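Side-chain contacts in DUF327 domain-containing protein (Thermotoga maritima MSB8, PDB 2P61), which is of unknown function, a member of the DUF327 family that folds as a bundle of four helices: residues L41-V44 with K45-H48; N118-L121 with M122-T125. All coordinates share one frame; numbering follows the deposited sequence.

Contact 1 (L41-V44 with K45-H48); sequences LEDV and KEDH
Lys45 lays its chain beside two residues of the preceding turn, Leu41 and Glu42, and supplies most of the side-chain contact between 41-44 and 45-48. Its CD lies 3.5 Å from Glu42 OE2, an approach of the aliphatic part of the chain to a carboxylate oxygen. The charged ends do not meet: Lys45 NZ is 5.2 Å from Glu42 OE2, so any attraction between them is probably diffuse. A bend at the last lysine torsion (chi4 48°) instead leaves NZ 4.1 Å from Leu41 CD2, a loose approach of an ammonium group to a methyl.

Among the acidic groups the electrostatics run the other way. Asp43 OD1 and Glu46 OE1, like charges, are 4.5 Å apart, and no cation of 41-48 comes between them. Asp47, its CG beside its own backbone N (chi1 -53°), brings its carboxylate close to Asp43 O; both are acceptors and no bond forms, and the closeness itself is doubtful at 2.70 Å resolution.

Backbone bonds supply the regular element. Glu46 N, Asp47 N and His48 N each donate to the carbonyl four residues earlier, with N-H...O angles of at least 157°. Lys45 N divides weakly between Leu41 O at 2.9 Å and Glu42 O at 3.3 Å. Repeated i to i+4 bonding with charged side chains outside is the pattern of two solvent-facing turns of an alpha-helix, here near the start of helix 37-69.

Contact 2 (N118-L121 with M122-T125); sequences NEKL and MDLT
Thr125 OG1 donates to Leu121 O at 2.8 Å, turning back one helical turn to the carbonyl that its own backbone N also reaches, at 3.2 Å. The two donors come from opposite faces of the carbonyl plane, the hydroxyl tilted 23° from it, so one oxygen is gripped twice. The torsion responsible sets OG1 beside the threonine's own N (chi1 -52°). Next to this pair, Leu124 N bonds to Lys120 O at 2.7 Å and is nearly straight, with an N-H...O angle of 172°. Beside helix 138-153, Lys120 CE passes 3.9 Å from Asp123 OD2, while NZ stays 4.4 Å from that oxygen, beyond a salt bridge, and makes a long, weak ion pair with Glu144.

Further out, Lys80 NZ hydrogen-bonds to Thr125 OG1. Leu121 packs on Tyr79 and Ile83 of helix 73-95, and Leu124 on Leu138 and Ile145 of helix 138-153. A valine in place of Thr125 would probably leave Lys80 without this partner and Leu121 O with the backbone N as its one remaining donor here. Buried, the threonine hydroxyl thus spends its hydrogen on its own helix while offering its oxygen to a lysine of another, a polar tie within a largely apolar interface.

How the contacts relate
The two contacts lie in series along the chain, on different helices and on opposite sides of its centre. Their centres are 35 Å apart and their nearest atoms about 23 Å, so neither touches the other. Contact 1 sits about 23 Å from the chain's centre, with no buried residue among its eight; contact 2 is nearer, about 13 Å, and buries three of eight. The same i to i+4 repeat thus serves two settings: an outlying stretch of helix 37-69, and a stretch of helix 105-129, within a predicted coiled coil, that meets helices 73-95 and 138-153. With the function unknown, no active site or ligand can be assigned to either contact.

Contact 1 (L41-V44 with K45-H48)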
ATOM      1  N   LEU A  41      27.903   3.529  -6.733  1.00102.13           N
ATOM      2  CA  LEU A  41      27.058   2.347  -6.891  1.00100.39           C
ATOM      3  C   LEU A  41      25.898   2.297  -5.883  1.00 99.66           C
ATOM      4  O   LEU A  41      24.750   2.111  -6.288  1.00 98.73           O
ATOM      5  CB  LEU A  41      27.873   1.040  -6.894  1.00 99.73           C
ATOM      6  CG  LEU A  41      27.170  -0.075  -7.699  1.00 98.49           C
ATOM      7  CD1 LEU A  41      27.345   0.124  -9.170  1.00 94.73           C
ATOM      8  CD2 LEU A  41      27.631  -1.478  -7.311  1.00100.35           C
ATOM      9  N   GLU A  42      26.213   2.473  -4.597  1.00 99.02           N
ATOM     10  CA  GLU A  42      25.214   2.592  -3.521  1.00 99.06           C
ATOM     11  C   GLU A  42      24.216   3.749  -3.731  1.00 97.72           C
ATOM     12  O   GLU A  42      23.071   3.646  -3.304  1.00 96.83           O
ATOM     13  CB  GLU A  42      25.880   2.743  -2.131  1.00 99.76           C
ATOM     14  CG  GLU A  42      26.609   1.489  -1.543  1.00102.91           C
ATOM     15  CD  GLU A  42      25.690   0.276  -1.304  1.00107.23           C
ATOM     16  OE1 GLU A  42      25.193   0.123  -0.153  1.00107.44           O
ATOM     17  OE2 GLU A  42      25.468  -0.514  -2.271  1.00107.87           O
ATOM     18  N   ASP A  43      24.667   4.840  -4.363  1.00 96.47           N
ATOM     19  CA  ASP A  43      23.784   5.962  -4.702  1.00 95.17           C
ATOM     20  C   ASP A  43      22.838   5.589  -5.827  1.00 93.87           C
ATOM     21  O   ASP A  43      21.671   5.894  -5.780  1.00 94.30           O
ATOM     22  CB  ASP A  43      24.563   7.220  -5.077  1.00 95.36           C
ATOM     23  CG  ASP A  43      25.164   7.941  -3.861  1.00 97.27           C
ATOM     24  OD1 ASP A  43      25.571   7.280  -2.868  1.00 96.13           O
ATOM     25  OD2 ASP A  43      25.229   9.194  -3.915  1.00 99.85           O
ATOM     26  N   VAL A  44      23.333   4.919  -6.843  1.00 92.16           N
ATOM     27  CA  VAL A  44      22.460   4.408  -7.871  1.00 90.54           C
ATOM     28  C   VAL A  44      21.486   3.365  -7.288  1.00 91.05           C
ATOM     29  O   VAL A  44      20.392   3.209  -7.769  1.00 91.37           O
ATOM     30  CB  VAL A  44      23.294   3.865  -9.038  1.00 89.77           C
ATOM     31  CG1 VAL A  44      22.444   3.263 -10.127  1.00 87.38           C
ATOM     32  CG2 VAL A  44      24.150   4.974  -9.587  1.00 88.96           C
ATOM     33  N   LYS A  45      21.874   2.650  -6.252  1.00 91.61           N
ATOM     34  CA  LYS A  45      21.033   1.572  -5.768  1.00 92.76           C
ATOM     35  C   LYS A  45      19.872   2.183  -5.010  1.00 92.97           C
ATOM     36  O   LYS A  45      18.735   1.790  -5.225  1.00 92.96           O
ATOM     37  CB  LYS A  45      21.812   0.616  -4.857  1.00 92.92           C
ATOM     38  CG  LYS A  45      22.524  -0.546  -5.578  1.00 93.93           C
ATOM     39  CD  LYS A  45      23.043  -1.593  -4.524  1.00 94.69           C
ATOM     40  CE  LYS A  45      23.235  -3.058  -5.116  1.00 96.59           C
ATOM     41  NZ  LYS A  45      23.986  -3.220  -6.436  1.00 92.50           N
ATOM     42  N   GLU A  46      20.210   3.151  -4.141  1.00 92.96           N
ATOM     43  CA  GLU A  46      19.332   3.914  -3.259  1.00 92.84           C
ATOM     44  C   GLU A  46      18.308   4.651  -4.105  1.00 90.42           C
ATOM     45  O   GLU A  46      17.118   4.592  -3.809  1.00 90.88           O
ATOM     46  CB  GLU A  46      20.175   4.915  -2.423  1.00 92.63           C
ATOM     47  CG  GLU A  46      19.694   5.275  -0.954  1.00 97.01           C
ATOM     48  CD  GLU A  46      20.849   5.897  -0.034  1.00 98.20           C
ATOM     49  OE1 GLU A  46      21.816   6.488  -0.603  1.00103.48           O
ATOM     50  OE2 GLU A  46      20.793   5.792   1.244  1.00101.13           O
ATOM     51  N   ASP A  47      18.749   5.316  -5.165  1.00 88.10           N
ATOM     52  CA  ASP A  47      17.831   6.087  -6.000  1.00 86.54           C
ATOM     53  C   ASP A  47      16.923   5.168  -6.789  1.00 85.17           C
ATOM     54  O   ASP A  47      15.727   5.422  -6.947  1.00 85.35           O
ATOM     55  CB  ASP A  47      18.573   7.000  -6.970  1.00 86.69           C
ATOM     56  CG  ASP A  47      19.573   7.893  -6.281  1.00 88.94           C
ATOM     57  OD1 ASP A  47      19.650   7.884  -5.010  1.00 88.26           O
ATOM     58  OD2 ASP A  47      20.307   8.584  -7.030  1.00 91.42           O
ATOM     59  N   HIS A  48      17.495   4.107  -7.318  1.00 83.14           N
ATOM     60  CA  HIS A  48      16.686   3.097  -7.958  1.00 81.52           C
ATOM     61  C   HIS A  48      15.554   2.616  -7.046  1.00 80.51           C
ATOM     62  O   HIS A  48      14.416   2.587  -7.452  1.00 80.08           O
ATOM     63  CB  HIS A  48      17.548   1.909  -8.360  1.00 80.62           C
ATOM     64  CG  HIS A  48      16.813   0.899  -9.147  1.00 80.93           C
ATOM     65  ND1 HIS A  48      16.211   1.200 -10.357  1.00 83.54           N
ATOM     66  CD2 HIS A  48      16.554  -0.407  -8.902  1.00 83.56           C
ATOM     67  CE1 HIS A  48      15.605   0.119 -10.824  1.00 84.82           C
ATOM     68  NE2 HIS A  48      15.813  -0.878  -9.968  1.00 87.22           N
TER

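Contact 2 (N118-L121 with M122-T125)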
ATOM      1  N   ASN A 118      -4.436  -4.945   6.550  1.00 67.35           N
ATOM      2  CA  ASN A 118      -5.004  -6.217   6.203  1.00 66.08           C
ATOM      3  C   ASN A 118      -6.368  -6.314   6.842  1.00 65.76           C
ATOM      4  O   ASN A 118      -7.273  -6.787   6.212  1.00 67.53           O
ATOM      5  CB  ASN A 118      -4.079  -7.391   6.586  1.00 66.94           C
ATOM      6  CG  ASN A 118      -2.682  -7.344   5.888  1.00 67.29           C
ATOM      7  OD1 ASN A 118      -2.557  -7.141   4.693  1.00 66.78           O
ATOM      8  ND2 ASN A 118      -1.633  -7.566   6.674  1.00 72.08           N
ATOM      9  N   GLU A 119      -6.596  -5.843   8.055  1.00 65.97           N
ATOM     10  CA  GLU A 119      -7.979  -5.945   8.569  1.00 66.77           C
ATOM     11  C   GLU A 119      -8.935  -5.206   7.643  1.00 65.89           C
ATOM     12  O   GLU A 119     -10.050  -5.656   7.436  1.00 65.25           O
ATOM     13  CB  GLU A 119      -8.147  -5.370   9.964  1.00 67.37           C
ATOM     14  CG  GLU A 119      -7.954  -6.330  11.101  1.00 77.44           C
ATOM     15  CD  GLU A 119      -9.261  -7.078  11.524  1.00 87.46           C
ATOM     16  OE1 GLU A 119     -10.161  -6.445  12.208  1.00 88.64           O
ATOM     17  OE2 GLU A 119      -9.342  -8.308  11.181  1.00 85.74           O
ATOM     18  N   LYS A 120      -8.502  -4.058   7.107  1.00 64.96           N
ATOM     19  CA  LYS A 120      -9.422  -3.174   6.426  1.00 65.21           C
ATOM     20  C   LYS A 120      -9.647  -3.739   5.061  1.00 64.36           C
ATOM     21  O   LYS A 120     -10.769  -3.775   4.580  1.00 64.33           O
ATOM     22  CB  LYS A 120      -8.886  -1.739   6.330  1.00 66.37           C
ATOM     23  CG  LYS A 120      -8.357  -1.220   7.606  1.00 67.87           C
ATOM     24  CD  LYS A 120      -9.398  -0.406   8.234  1.00 76.30           C
ATOM     25  CE  LYS A 120     -10.098  -1.065   9.453  1.00 80.80           C
ATOM     26  NZ  LYS A 120     -10.969   0.042  10.075  1.00 82.57           N
ATOM     27  N   LEU A 121      -8.573  -4.193   4.441  1.00 64.15           N
ATOM     28  CA  LEU A 121      -8.677  -5.049   3.268  1.00 62.95           C
ATOM     29  C   LEU A 121      -9.593  -6.199   3.512  1.00 63.13           C
ATOM     30  O   LEU A 121     -10.325  -6.526   2.597  1.00 64.77           O
ATOM     31  CB  LEU A 121      -7.337  -5.533   2.794  1.00 62.71           C
ATOM     32  CG  LEU A 121      -6.417  -4.521   2.080  1.00 60.59           C
ATOM     33  CD1 LEU A 121      -5.183  -5.253   1.585  1.00 52.43           C
ATOM     34  CD2 LEU A 121      -7.164  -3.980   0.904  1.00 58.47           C
ATOM     35  N   MET A 122      -9.659  -6.806   4.704  1.00 62.57           N
ATOM     36  CA  MET A 122     -10.618  -7.903   4.854  0.50 62.81           C
ATOM     37  C   MET A 122     -12.063  -7.403   5.117  1.00 64.25           C
ATOM     38  O   MET A 122     -13.035  -8.010   4.647  1.00 64.82           O
ATOM     39  CB  MET A 122     -10.127  -8.960   5.852  0.50 62.72           C
ATOM     40  CG  MET A 122     -11.094 -10.172   6.180  0.50 61.64           C
ATOM     41  SD  MET A 122     -11.603 -11.286   4.837  0.50 54.13           S
ATOM     42  CE  MET A 122      -9.964 -11.670   4.260  0.50 52.75           C
ATOM     43  N   ASP A 123     -12.235  -6.280   5.827  1.00 64.47           N
ATOM     44  CA  ASP A 123     -13.517  -5.642   5.918  1.00 63.98           C
ATOM     45  C   ASP A 123     -13.981  -5.278   4.521  1.00 63.51           C
ATOM     46  O   ASP A 123     -15.072  -5.606   4.161  1.00 64.29           O
ATOM     47  CB  ASP A 123     -13.476  -4.409   6.835  1.00 64.38           C
ATOM     48  CG  ASP A 123     -13.132  -4.764   8.277  1.00 68.08           C
ATOM     49  OD1 ASP A 123     -13.183  -5.969   8.621  1.00 71.93           O
ATOM     50  OD2 ASP A 123     -12.819  -3.859   9.096  1.00 72.97           O
ATOM     51  N   LEU A 124     -13.170  -4.612   3.726  1.00 63.45           N
ATOM     52  CA  LEU A 124     -13.583  -4.196   2.392  1.00 65.13           C
ATOM     53  C   LEU A 124     -14.113  -5.385   1.550  1.00 66.13           C
ATOM     54  O   LEU A 124     -15.297  -5.429   1.221  1.00 66.17           O
ATOM     55  CB  LEU A 124     -12.380  -3.520   1.728  1.00 65.80           C
ATOM     56  CG  LEU A 124     -12.169  -3.045   0.294  1.00 68.20           C
ATOM     57  CD1 LEU A 124     -13.425  -2.873  -0.418  1.00 73.98           C
ATOM     58  CD2 LEU A 124     -11.559  -1.721   0.423  1.00 70.67           C
ATOM     59  N   THR A 125     -13.238  -6.350   1.228  1.00 66.33           N
ATOM     60  CA  THR A 125     -13.607  -7.615   0.577  1.00 65.83           C
ATOM     61  C   THR A 125     -14.917  -8.188   1.097  1.00 66.57           C
ATOM     62  O   THR A 125     -15.815  -8.557   0.335  1.00 66.81           O
ATOM     63  CB  THR A 125     -12.505  -8.683   0.822  1.00 65.14           C
ATOM     64  OG1 THR A 125     -11.221  -8.145   0.460  1.00 67.76           O
ATOM     65  CG2 THR A 125     -12.738  -9.912  -0.006  1.00 58.96           C
TER